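Local coordinates for protein DMATS type aromatic prenyltransferase (Streptomyces coelicolor, PDB 6ZS0) that probably transfers a dimethylallyl group to C5 of the indole ring of tryptophan, using an ABBA-type prenyltransferase barrel, at residues R282-A287 with V321-Y326; A325-A330 with V339-S344. One frame throughout, in Å; residues are numbered along the deposited sequence.

Contact 1 of 2, residues R282-A287 with V321-Y326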
loop_
_atom_site.group_PDB
_atom_site.type_symbol
_atom_site.label_atom_id
_atom_site.label_comp_id
_atom_site.label_asym_id
_atom_site.label_seq_id
_atom_site.Cartn_x
_atom_site.Cartn_y
_atom_site.Cartn_z
ATOM N N ARG A 282 17.771 10.814 6.433
ATOM C CA ARG A 282 19.038 10.138 6.807
ATOM C C ARG A 282 18.736 8.767 7.402
ATOM O O ARG A 282 19.557 7.884 7.247
ATOM C CB ARG A 282 19.802 10.944 7.854
ATOM C CG ARG A 282 20.235 12.323 7.406
ATOM C CD ARG A 282 20.906 13.068 8.562
ATOM N NE ARG A 282 21.488 14.352 8.170
ATOM C CZ ARG A 282 20.820 15.508 8.066
ATOM N NH1 ARG A 282 21.467 16.607 7.703
ATOM N NH2 ARG A 282 19.515 15.557 8.307
ATOM N N HIS A 283 17.624 8.631 8.119
ATOM C CA HIS A 283 17.282 7.400 8.868
ATOM C C HIS A 283 15.820 7.439 9.286
ATOM O O HIS A 283 15.149 8.491 9.122
ATOM C CB HIS A 283 18.238 7.179 10.066
ATOM C CG HIS A 283 18.354 8.364 10.964
ATOM N ND1 HIS A 283 17.321 8.766 11.762
ATOM C CD2 HIS A 283 19.371 9.237 11.173
ATOM C CE1 HIS A 283 17.693 9.841 12.454
ATOM N NE2 HIS A 283 18.948 10.144 12.107
ATOM N N ASP A 284 15.335 6.337 9.827
ATOM C CA ASP A 284 13.926 6.217 10.251
ATOM C C ASP A 284 13.627 7.102 11.456
ATOM O O ASP A 284 12.446 7.409 11.675
ATOM C CB ASP A 284 13.568 4.753 10.500
ATOM C CG ASP A 284 13.286 4.065 9.190
ATOM O OD1 ASP A 284 12.349 4.541 8.507
ATOM O OD2 ASP A 284 13.962 3.072 8.886
ATOM N N GLY A 285 14.627 7.543 12.211
ATOM C CA GLY A 285 14.364 8.544 13.272
ATOM C C GLY A 285 13.778 9.819 12.675
ATOM O O GLY A 285 12.802 10.385 13.236
ATOM N N GLU A 286 14.355 10.288 11.575
ATOM C CA GLU A 286 13.883 11.483 10.840
ATOM C C GLU A 286 12.515 11.201 10.230
ATOM O O GLU A 286 11.655 12.046 10.312
ATOM C CB GLU A 286 14.871 11.869 9.755
ATOM C CG GLU A 286 16.146 12.456 10.290
ATOM C CD GLU A 286 16.992 13.132 9.228
ATOM O OE1 GLU A 286 16.678 12.994 8.035
ATOM O OE2 GLU A 286 17.977 13.795 9.601
ATOM N N ALA A 287 12.320 10.033 9.611
ATOM C CA ALA A 287 11.000 9.694 9.030
ATOM C C ALA A 287 9.926 9.731 10.127
ATOM O O ALA A 287 8.832 10.263 9.861
ATOM C CB ALA A 287 11.069 8.372 8.321
ATOM N N VAL A 321 17.356 2.971 7.488
ATOM C CA VAL A 321 16.323 3.730 6.744
ATOM C C VAL A 321 15.385 2.716 6.107
ATOM O O VAL A 321 15.793 1.548 5.944
ATOM C CB VAL A 321 16.990 4.652 5.715
ATOM C CG1 VAL A 321 17.666 3.853 4.617
ATOM C CG2 VAL A 321 16.000 5.638 5.141
ATOM N N GLY A 322 14.159 3.114 5.799
ATOM C CA GLY A 322 13.238 2.296 5.007
ATOM C C GLY A 322 12.133 1.677 5.821
ATOM O O GLY A 322 11.179 1.236 5.208
ATOM N N LEU A 323 12.223 1.653 7.153
ATOM C CA LEU A 323 11.124 1.091 7.970
ATOM C C LEU A 323 9.841 1.871 7.697
ATOM O O LEU A 323 8.795 1.244 7.513
ATOM C CB LEU A 323 11.485 1.104 9.451
ATOM C CG LEU A 323 12.559 0.090 9.839
ATOM C CD1 LEU A 323 12.901 0.204 11.318
ATOM C CD2 LEU A 323 12.122 -1.316 9.481
ATOM N N ILE A 324 9.910 3.198 7.650
ATOM C CA ILE A 324 8.783 3.993 7.102
ATOM C C ILE A 324 9.088 4.234 5.626
ATOM O O ILE A 324 9.977 5.029 5.318
ATOM C CB ILE A 324 8.547 5.290 7.880
ATOM C CG1 ILE A 324 8.218 5.012 9.338
ATOM C CG2 ILE A 324 7.457 6.100 7.190
ATOM C CD1 ILE A 324 8.082 6.262 10.189
ATOM N N ALA A 325 8.394 3.541 4.731
ATOM C CA ALA A 325 8.638 3.597 3.280
ATOM C C ALA A 325 7.925 4.818 2.672
ATOM O O ALA A 325 8.547 5.566 1.918
ATOM C CB ALA A 325 8.184 2.337 2.627
ATOM N N TYR A 326 6.650 4.983 2.970
ATOM C CA TYR A 326 5.845 6.116 2.470
ATOM C C TYR A 326 5.069 6.732 3.628
ATOM O O TYR A 326 4.706 6.032 4.582
ATOM C CB TYR A 326 4.814 5.697 1.414
ATOM C CG TYR A 326 5.350 5.318 0.060
ATOM C CD1 TYR A 326 5.985 4.116 -0.157
ATOM C CD2 TYR A 326 5.204 6.173 -1.021
ATOM C CE1 TYR A 326 6.469 3.777 -1.417
ATOM C CE2 TYR A 326 5.647 5.843 -2.284
ATOM C CZ TYR A 326 6.313 4.650 -2.486
ATOM O OH TYR A 326 6.768 4.348 -3.754
HETATM O O HOH W 1 12.457 5.765 6.233
#

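Contact 2 of 2, residues A325-A330 with V339-S344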
loop_
_atom_site.group_PDB
_atom_site.type_symbol
_atom_site.label_atom_id
_atom_site.label_comp_id
_atom_site.label_asym_id
_atom_site.label_seq_id
_atom_site.Cartn_x
_atom_site.Cartn_y
_atom_site.Cartn_z
ATOM N N ALA A 325 8.394 3.541 4.731
ATOM C CA ALA A 325 8.638 3.597 3.280
ATOM C C ALA A 325 7.925 4.818 2.672
ATOM O O ALA A 325 8.547 5.566 1.918
ATOM C CB ALA A 325 8.184 2.337 2.627
ATOM N N TYR A 326 6.650 4.983 2.970
ATOM C CA TYR A 326 5.845 6.116 2.470
ATOM C C TYR A 326 5.069 6.732 3.628
ATOM O O TYR A 326 4.706 6.032 4.582
ATOM C CB TYR A 326 4.814 5.697 1.414
ATOM C CG TYR A 326 5.350 5.318 0.060
ATOM C CD1 TYR A 326 5.985 4.116 -0.157
ATOM C CD2 TYR A 326 5.204 6.173 -1.021
ATOM C CE1 TYR A 326 6.469 3.777 -1.417
ATOM C CE2 TYR A 326 5.647 5.843 -2.284
ATOM C CZ TYR A 326 6.313 4.650 -2.486
ATOM O OH TYR A 326 6.768 4.348 -3.754
ATOM N N LEU A 327 4.751 8.000 3.479
ATOM C CA LEU A 327 3.704 8.688 4.241
ATOM C C LEU A 327 2.641 9.153 3.260
ATOM O O LEU A 327 2.974 9.536 2.153
ATOM C CB LEU A 327 4.292 9.890 4.981
ATOM C CG LEU A 327 5.237 9.574 6.133
ATOM C CD1 LEU A 327 5.779 10.857 6.727
ATOM C CD2 LEU A 327 4.584 8.704 7.182
ATOM N N ALA A 328 1.388 9.165 3.673
ATOM C CA ALA A 328 0.284 9.572 2.792
ATOM C C ALA A 328 -0.697 10.436 3.584
ATOM O O ALA A 328 -0.936 10.161 4.783
ATOM C CB ALA A 328 -0.430 8.383 2.200
ATOM N N LEU A 329 -1.263 11.395 2.886
ATOM C CA LEU A 329 -2.405 12.210 3.370
ATOM C C LEU A 329 -3.611 11.858 2.501
ATOM O O LEU A 329 -3.549 12.050 1.280
ATOM C CB LEU A 329 -2.026 13.677 3.280
ATOM C CG LEU A 329 -3.076 14.647 3.812
ATOM C CD1 LEU A 329 -3.282 14.437 5.298
ATOM C CD2 LEU A 329 -2.674 16.069 3.481
ATOM N N ALA A 330 -4.676 11.372 3.127
ATOM C CA ALA A 330 -5.824 10.744 2.449
ATOM C C ALA A 330 -7.080 11.560 2.761
ATOM O O ALA A 330 -7.415 11.679 3.943
ATOM C CB ALA A 330 -5.981 9.315 2.890
ATOM N N VAL A 339 -4.072 10.154 7.945
ATOM C CA VAL A 339 -2.596 10.099 7.711
ATOM C C VAL A 339 -2.174 8.638 7.770
ATOM O O VAL A 339 -2.528 7.945 8.738
ATOM C CB VAL A 339 -1.821 10.946 8.723
ATOM C CG1 VAL A 339 -0.330 10.722 8.608
ATOM C CG2 VAL A 339 -2.160 12.412 8.555
ATOM N N THR A 340 -1.438 8.167 6.785
ATOM C CA THR A 340 -1.079 6.735 6.705
ATOM C C THR A 340 0.438 6.604 6.634
ATOM O O THR A 340 1.043 7.344 5.885
ATOM C CB THR A 340 -1.773 6.039 5.533
ATOM O OG1 THR A 340 -3.189 6.226 5.635
ATOM C CG2 THR A 340 -1.503 4.555 5.515
ATOM N N ALA A 341 0.993 5.685 7.430
ATOM C CA ALA A 341 2.413 5.292 7.403
ATOM C C ALA A 341 2.477 3.897 6.824
ATOM O O ALA A 341 1.823 3.024 7.344
ATOM C CB ALA A 341 3.031 5.357 8.785
ATOM N N TYR A 342 3.246 3.742 5.739
ATOM C CA TYR A 342 3.530 2.435 5.112
ATOM C C TYR A 342 4.819 1.917 5.723
ATOM O O TYR A 342 5.847 2.627 5.646
ATOM C CB TYR A 342 3.558 2.573 3.584
ATOM C CG TYR A 342 2.196 2.925 3.069
ATOM C CD1 TYR A 342 1.747 4.237 3.104
ATOM C CD2 TYR A 342 1.293 1.948 2.717
ATOM C CE1 TYR A 342 0.463 4.577 2.721
ATOM C CE2 TYR A 342 0.003 2.266 2.340
ATOM C CZ TYR A 342 -0.422 3.580 2.359
ATOM O OH TYR A 342 -1.708 3.888 1.998
ATOM N N LEU A 343 4.764 0.718 6.288
ATOM C CA LEU A 343 5.838 0.145 7.125
ATOM C C LEU A 343 6.421 -1.098 6.458
ATOM O O LEU A 343 5.667 -2.063 6.174
ATOM C CB LEU A 343 5.284 -0.177 8.511
ATOM C CG LEU A 343 4.616 1.007 9.214
ATOM C CD1 LEU A 343 3.968 0.583 10.536
ATOM C CD2 LEU A 343 5.578 2.157 9.423
ATOM N N SER A 344 7.727 -1.072 6.260
ATOM C CA SER A 344 8.484 -2.126 5.570
ATOM C C SER A 344 8.664 -3.328 6.498
ATOM O O SER A 344 9.057 -3.143 7.642
ATOM C CB SER A 344 9.826 -1.575 5.117
ATOM O OG SER A 344 9.647 -0.541 4.146
#

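Contact 1 of 2, residues R282-A287 with V321-Y326
Asp284 holds CG anti to its carbonyl carbon (chi1 -80°), which swings the carboxylate off the start of helix 284-297 and against the turn 321-323 and the start of strand 324-332. There it meets two consecutive backbone amides. OD2 turns its syn lone pair to Leu323 N, 2.8 Å away. OD1 takes the next amide, Ile324 N at 2.9 Å, from above the carboxylate plane along an almost straight bond (176°). A water completes the grip: it donates to Asp284 OD1 at 2.6 Å and to Ile324 O at 2.7 Å, and accepts from Gly322 N. OD2 also forms a salt bridge with Arg315, so each oxygen has two partners, and the carboxylate is probably kept ionised and fixed in rotation. An alanine here would remove both acceptors and would probably leave the two buried amides and Arg315 without their partner, loosening the turn.

Gly322 sits in the bend with a positive phi, where a CB would be jammed against the carbonyl O of Val321. Beyond the polar part, Ile324 also places CG1 anti to its carbonyl carbon and runs extended to CD1. This sets the side chain against Ala287, with Ile324 CB 4.0 Å from Ala287 CB and Ile324 CD1 3.9 Å from Ala287 C. At the other end Val321 CB rests on His283 CA, the N-cap residue. Behind it Arg282 pairs with Glu286: Arg282 NH2 meets the syn lone pair of Glu286 OE2 at 2.7 Å, while Arg282 N, one residue before the N-cap, donates to OE1 of the same carboxylate.

The arrangement is a helix start tied by an acidic side chain to the entry of a strand, here joining an outer helix to barrel strand 324-332 of the ABBA fold.

Contact 2 of 2, residues A325-A330 with V339-S344
Leu327 and Ala341 sit across from each other as a non-hydrogen-bonded antiparallel pair, and Leu327 brings one methyl, CD2, to 4.0 Å from Ala341 CB. Next along, Leu329 stands opposite Val339; with CG anti to the backbone N (chi1 -177°) it crosses the valine obliquely, and its CD1 meets Val339 CG2 at 4.0 Å. This apolar face lies under the outer helices: Leu327 and Val339 touch helix 284-297, and Ala341 touches Leu305 of helix 303-312.

Tyr326, Ala328, Thr340 and Tyr342 occupy the other face. The Tyr342 ring comes edge-on, with Ala328 CB near its plane and 3.9 Å from Tyr342 CE1, while Tyr342 CD1 lies 3.8 Å from Tyr326 CB. Tyr326 itself leads its ring away from strand 338-344, and its side chain touches Tyr274 of strand 270-275. The two strands form a beta hairpin, antiparallel at 161°, and are the last two of the closed ABBA barrel. In this family the helices surround the barrel and substrates bind within it, so the tyrosine-bearing face is consistent with the lining of the lumen.

Between the faces run the backbone bonds. Ala328 and Thr340 are doubly joined, Ala328 N to Thr340 O and Thr340 N to Ala328 O, each at 2.9 Å. Thr340 O also receives a CA-H...O contact from Leu327. Tyr342 N reaches Tyr326 O at 3.0 Å, but the return bond slips: Ala325, whose backbone angles are helical, sends its own N to Tyr342 O at 2.9 Å, as in a classic beta bulge. Tyr326 N is left buried with no partner in the model. At the polar margin Thr340 OG1 bonds to Ser69 OG on the next strand.

Strand 324-332 carries both contacts: its entry, with the preceding turn, belongs to contact 1 and its continuation to contact 2, with Ala325 and Tyr326 common to the two. Their centres are 11 Å apart. Ser344 bridges them directly, through Leu323 O to Ser344 N at 2.8 Å and Gly322 O to Ser344 OG at 2.6 Å, so the turn gripped by Asp284 is also tied to strand 338-344. Ile324 CG1 packs on Leu343 CD2 at 3.9 Å. The centre of contact 1 lies about 16 Å from the centre of the chain, on the helical outside; that of contact 2 lies about 8 Å from it, and contact 2 includes the face that probably borders the substrate-binding lumen.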